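Local coordinates for regulatory protein BlaR1 (Bacillus licheniformis, PDB 1NRF) that probably senses beta-lactam antibiotics outside the cell through its penicillin-binding C-terminal domain and passes the signal across the membrane to the cytoplasm, at residues Q102-A107 and I180-D185; S106-S111 and S198-T203. All coordinates share one frame; numbering follows the deposited sequence.

Contact 1: Q102-A107 and I180-D185; sequences QDLFSA and IETVKD
Phe105 brings the far end of its ring against Asp185 obliquely, with CZ 3.4 Å from Asp185 CB and the neighbouring CE2 meeting the same methylene. The bond leaving the helix at Phe105 does not aim at residues 180-185; the length of the side chain carries the ring there, its CG set anti to the carbonyl carbon (chi1 -82°). A large flat side chain suits this place because it can bridge backbones whose nearest CA atoms, those of Phe105 and Asp185, are 8.0 Å apart. Ring and carboxylate planes stand 41° apart, and what meets the ring is the aliphatic part of the aspartate; OD1 of Asp185 turns to a salt bridge with Arg188. CE1, the other ring neighbour of CZ, comes to 3.9 Å from Thr182 O, again obliquely. This is a helix-to-helix contact within the all-helical part of the extracellular sensor domain, which has the penicillin-binding fold, joining the first turn of helix 104-110 to helix 177-187. Deeper in, Leu104 CD2 meets Thr182 CG2 at 3.9 Å, the two side chains crossing at about a right angle. Threonine serves both needs here: its methyl joins the apolar layer, while OG1 bonds back to Ser178 O in its own helix. Helix 66-76 borders this layer, Ala70 touching Leu104 and Leu74 touching Thr182.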
loop_
_atom_site.group_PDB
_atom_site.type_symbol
_atom_site.label_atom_id
_atom_site.label_comp_id
_atom_site.label_asym_id
_atom_site.label_seq_id
_atom_site.Cartn_x
_atom_site.Cartn_y
_atom_site.Cartn_z
ATOM N N GLN A 102 9.352 18.420 2.828
ATOM C CA GLN A 102 8.256 17.476 2.761
ATOM C C GLN A 102 7.244 17.614 3.873
ATOM O O GLN A 102 7.464 18.292 4.875
ATOM C CB GLN A 102 8.796 16.044 2.736
ATOM C CG GLN A 102 9.583 15.715 1.482
ATOM C CD GLN A 102 8.723 15.687 0.230
ATOM O OE1 GLN A 102 9.234 15.772 -0.888
ATOM N NE2 GLN A 102 7.416 15.554 0.411
ATOM N N ASP A 103 6.124 16.942 3.664
ATOM C CA ASP A 103 5.018 16.931 4.599
ATOM C C ASP A 103 4.549 15.477 4.621
ATOM O O ASP A 103 4.857 14.730 3.697
ATOM C CB ASP A 103 3.916 17.837 4.060
ATOM C CG ASP A 103 2.885 18.171 5.092
ATOM O OD1 ASP A 103 1.931 18.896 4.753
ATOM O OD2 ASP A 103 3.032 17.716 6.244
ATOM N N LEU A 104 3.837 15.062 5.664
ATOM C CA LEU A 104 3.334 13.688 5.702
ATOM C C LEU A 104 2.510 13.478 4.437
ATOM O O LEU A 104 2.706 12.508 3.712
ATOM C CB LEU A 104 2.442 13.450 6.926
ATOM C CG LEU A 104 1.621 12.152 6.908
ATOM C CD1 LEU A 104 2.543 10.935 7.024
ATOM C CD2 LEU A 104 0.615 12.178 8.053
ATOM N N PHE A 105 1.604 14.419 4.182
ATOM C CA PHE A 105 0.735 14.376 3.010
ATOM C C PHE A 105 1.481 14.501 1.678
ATOM O O PHE A 105 1.075 13.895 0.677
ATOM C CB PHE A 105 -0.326 15.472 3.111
ATOM C CG PHE A 105 -1.500 15.097 3.964
ATOM C CD1 PHE A 105 -1.313 14.531 5.224
ATOM C CD2 PHE A 105 -2.801 15.307 3.512
ATOM C CE1 PHE A 105 -2.406 14.179 6.024
ATOM C CE2 PHE A 105 -3.900 14.961 4.301
ATOM C CZ PHE A 105 -3.702 14.395 5.560
ATOM N N SER A 106 2.561 15.283 1.649
ATOM C CA SER A 106 3.319 15.420 0.408
ATOM C C SER A 106 4.243 14.208 0.192
ATOM O O SER A 106 4.461 13.767 -0.941
ATOM C CB SER A 106 4.130 16.729 0.402
ATOM O OG SER A 106 5.206 16.716 1.322
ATOM N N ALA A 107 4.760 13.659 1.287
ATOM C CA ALA A 107 5.657 12.513 1.218
ATOM C C ALA A 107 4.940 11.271 0.688
ATOM O O ALA A 107 5.532 10.467 -0.035
ATOM C CB ALA A 107 6.255 12.235 2.599
ATOM N N ILE A 180 -5.778 7.146 12.653
ATOM C CA ILE A 180 -6.344 6.348 11.566
ATOM C C ILE A 180 -6.866 7.320 10.507
ATOM O O ILE A 180 -6.560 7.197 9.321
ATOM C CB ILE A 180 -7.554 5.489 12.051
ATOM C CG1 ILE A 180 -7.116 4.495 13.130
ATOM C CG2 ILE A 180 -8.191 4.778 10.865
ATOM C CD1 ILE A 180 -6.155 3.430 12.640
ATOM N N GLU A 181 -7.671 8.279 10.961
ATOM C CA GLU A 181 -8.261 9.292 10.090
ATOM C C GLU A 181 -7.184 10.076 9.353
ATOM O O GLU A 181 -7.364 10.438 8.189
ATOM C CB GLU A 181 -9.123 10.257 10.911
ATOM C CG GLU A 181 -10.575 9.844 11.039
ATOM C CD GLU A 181 -11.300 10.597 12.153
ATOM O OE1 GLU A 181 -11.108 11.831 12.277
ATOM O OE2 GLU A 181 -12.072 9.951 12.899
ATOM N N THR A 182 -6.071 10.331 10.041
ATOM C CA THR A 182 -4.956 11.068 9.457
ATOM C C THR A 182 -4.303 10.277 8.327
ATOM O O THR A 182 -4.019 10.825 7.265
ATOM C CB THR A 182 -3.879 11.393 10.513
ATOM O OG1 THR A 182 -4.486 12.037 11.642
ATOM C CG2 THR A 182 -2.831 12.319 9.920
ATOM N N VAL A 183 -4.061 8.989 8.557
ATOM C CA VAL A 183 -3.454 8.146 7.528
ATOM C C VAL A 183 -4.436 7.957 6.381
ATOM O O VAL A 183 -4.033 7.816 5.220
ATOM C CB VAL A 183 -3.053 6.756 8.083
ATOM C CG1 VAL A 183 -2.634 5.844 6.947
ATOM C CG2 VAL A 183 -1.908 6.909 9.082
ATOM N N LYS A 184 -5.724 7.957 6.718
ATOM C CA LYS A 184 -6.773 7.790 5.720
ATOM C C LYS A 184 -6.757 8.952 4.739
ATOM O O LYS A 184 -6.848 8.742 3.536
ATOM C CB LYS A 184 -8.147 7.670 6.389
ATOM C CG LYS A 184 -8.537 6.234 6.681
ATOM C CD LYS A 184 -9.887 6.102 7.389
ATOM C CE LYS A 184 -10.301 4.629 7.464
ATOM N NZ LYS A 184 -11.593 4.373 8.175
ATOM N N ASP A 185 -6.618 10.173 5.255
ATOM C CA ASP A 185 -6.576 11.357 4.400
ATOM C C ASP A 185 -5.313 11.401 3.552
ATOM O O ASP A 185 -5.347 11.860 2.413
ATOM C CB ASP A 185 -6.639 12.640 5.230
ATOM C CG ASP A 185 -7.900 12.745 6.050
ATOM O OD1 ASP A 185 -8.988 12.465 5.504
ATOM O OD2 ASP A 185 -7.806 13.122 7.239
#

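Contact 2: S106-S111 and S198-T203; sequences SAMSSS and SGKTGT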
loop_
_atom_site.group_PDB
_atom_site.type_symbol
_atom_site.label_atom_id
_atom_site.label_comp_id
_atom_site.label_asym_id
_atom_site.label_seq_id
_atom_site.Cartn_x
_atom_site.Cartn_y
_atom_site.Cartn_z
ATOM N N SER A 106 2.561 15.283 1.649
ATOM C CA SER A 106 3.319 15.420 0.408
ATOM C C SER A 106 4.243 14.208 0.192
ATOM O O SER A 106 4.461 13.767 -0.941
ATOM C CB SER A 106 4.130 16.729 0.402
ATOM O OG SER A 106 5.206 16.716 1.322
ATOM N N ALA A 107 4.760 13.659 1.287
ATOM C CA ALA A 107 5.657 12.513 1.218
ATOM C C ALA A 107 4.940 11.271 0.688
ATOM O O ALA A 107 5.532 10.467 -0.035
ATOM C CB ALA A 107 6.255 12.235 2.599
ATOM N N MET A 108 3.668 11.125 1.059
ATOM C CA MET A 108 2.850 10.004 0.616
ATOM C C MET A 108 2.569 10.080 -0.877
ATOM O O MET A 108 2.837 9.129 -1.614
ATOM C CB MET A 108 1.510 9.979 1.359
ATOM C CG MET A 108 1.532 9.216 2.664
ATOM S SD MET A 108 1.698 7.400 2.498
ATOM C CE MET A 108 1.224 6.949 4.162
ATOM N N SER A 109 2.008 11.207 -1.313
ATOM C CA SER A 109 1.674 11.398 -2.725
ATOM C C SER A 109 2.896 11.183 -3.584
ATOM O O SER A 109 2.830 10.569 -4.645
ATOM C CB SER A 109 1.164 12.815 -2.983
ATOM O OG SER A 109 0.232 13.213 -2.003
ATOM N N SER A 110 4.023 11.685 -3.105
ATOM C CA SER A 110 5.260 11.595 -3.846
ATOM C C SER A 110 6.140 10.400 -3.483
ATOM O O SER A 110 7.156 10.146 -4.135
ATOM C CB SER A 110 6.019 12.906 -3.661
ATOM O OG SER A 110 5.204 13.991 -4.095
ATOM N N SER A 111 5.738 9.646 -2.467
ATOM C CA SER A 111 6.533 8.503 -2.044
ATOM C C SER A 111 7.948 8.984 -1.743
ATOM O O SER A 111 8.927 8.318 -2.083
ATOM C CB SER A 111 6.583 7.430 -3.140
ATOM O OG SER A 111 5.323 6.812 -3.316
ATOM N N SER A 198 -9.122 5.464 -2.371
ATOM C CA SER A 198 -7.943 5.612 -1.525
ATOM C C SER A 198 -6.966 4.541 -2.025
ATOM O O SER A 198 -7.397 3.454 -2.431
ATOM C CB SER A 198 -8.277 5.349 -0.047
ATOM O OG SER A 198 -9.072 6.381 0.518
ATOM N N GLY A 199 -5.668 4.848 -2.010
ATOM C CA GLY A 199 -4.681 3.887 -2.461
ATOM C C GLY A 199 -3.243 4.353 -2.350
ATOM O O GLY A 199 -2.970 5.508 -2.021
ATOM N N LYS A 200 -2.312 3.446 -2.629
ATOM C CA LYS A 200 -0.891 3.764 -2.563
ATOM C C LYS A 200 -0.076 2.833 -3.458
ATOM O O LYS A 200 -0.249 1.613 -3.429
ATOM C CB LYS A 200 -0.406 3.681 -1.113
ATOM C CG LYS A 200 0.595 4.782 -0.743
ATOM C CD LYS A 200 2.021 4.303 -0.910
ATOM C CE LYS A 200 2.948 5.430 -1.275
ATOM N NZ LYS A 200 2.829 5.707 -2.727
ATOM N N THR A 201 0.804 3.425 -4.260
ATOM C CA THR A 201 1.653 2.673 -5.187
ATOM C C THR A 201 2.950 2.192 -4.560
ATOM O O THR A 201 3.380 2.693 -3.529
ATOM C CB THR A 201 2.076 3.521 -6.401
ATOM O OG1 THR A 201 2.798 4.669 -5.935
ATOM C CG2 THR A 201 0.880 3.948 -7.210
ATOM N N GLY A 202 3.580 1.236 -5.233
ATOM C CA GLY A 202 4.843 0.696 -4.777
ATOM C C GLY A 202 5.630 0.205 -5.974
ATOM O O GLY A 202 5.069 -0.423 -6.878
ATOM N N THR A 203 6.922 0.515 -5.999
ATOM C CA THR A 203 7.790 0.079 -7.086
ATOM C C THR A 203 9.082 -0.522 -6.544
ATOM O O THR A 203 9.664 -0.003 -5.590
ATOM C CB THR A 203 8.168 1.239 -8.028
ATOM O OG1 THR A 203 6.988 1.765 -8.640
ATOM C CG2 THR A 203 9.113 0.743 -9.120
#
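Helix 104-110 ends beside strand 195-205, with the CA atoms of Met108 and Lys200 7.9 Å apart, and a Schellman motif closes the helix: Ser111 N bonds weakly back to Met108 O, and Thr112 N to Ala107 O. The positive phi of Ser111 (55°) turns the chain there, and its side chain starts toward the strand. Lys200 reaches back from the strand, bent at chi2 and chi4, and its NZ gives a hydrogen bond of 2.8 Å to Ser111 OG. The same ammonium group also bonds to Thr201 O at 3.2 Å; the nitrogen lies 24° out of that carbonyl's plane. Two bonds thus hold the tip of a buried lysine, and Met108 O lies 3.6 Å from NZ. Serine suits position 111 because it offers the amine an acceptor on a short side chain. Nearer the lysine's backbone, Met108 SD comes to 4.3 Å from Lys200 CG, a loose apolar contact for which the flexible methionine is well suited; Met108 also touches Lys66 and Ala70. Both Ser111 and Lys200 touch Ser63, the likely acyl-ester serine. Lysine, threonine and glycine at 200-202 match the KTG motif on the edge of the active-site cleft in penicillin-binding proteins and class D beta-lactamases, with Ser111 probably the serine that opens the second conserved motif.

In the fold
Both contacts draw on helix 104-110, but use its opposite ends. Contact 1 takes the first turn to another helix and stays within the helical region, its centre about 13 Å from the centre of the chain; contact 2 takes the last turn and the residue beyond it to the sheet, its centre about 8 Å from it. The two contact centres are about 10 Å apart. Each combines two buried and two partly exposed residues, yet their chemistry differs: contact 1 has no hydrogen bond between its segments and relies mainly on carbon surfaces away from the annotated sites, whereas contact 2 centres on a lysine-serine hydrogen bond next to the probable acylation site. Ala70 of helix 66-76 touches both, at Leu104 and Met108.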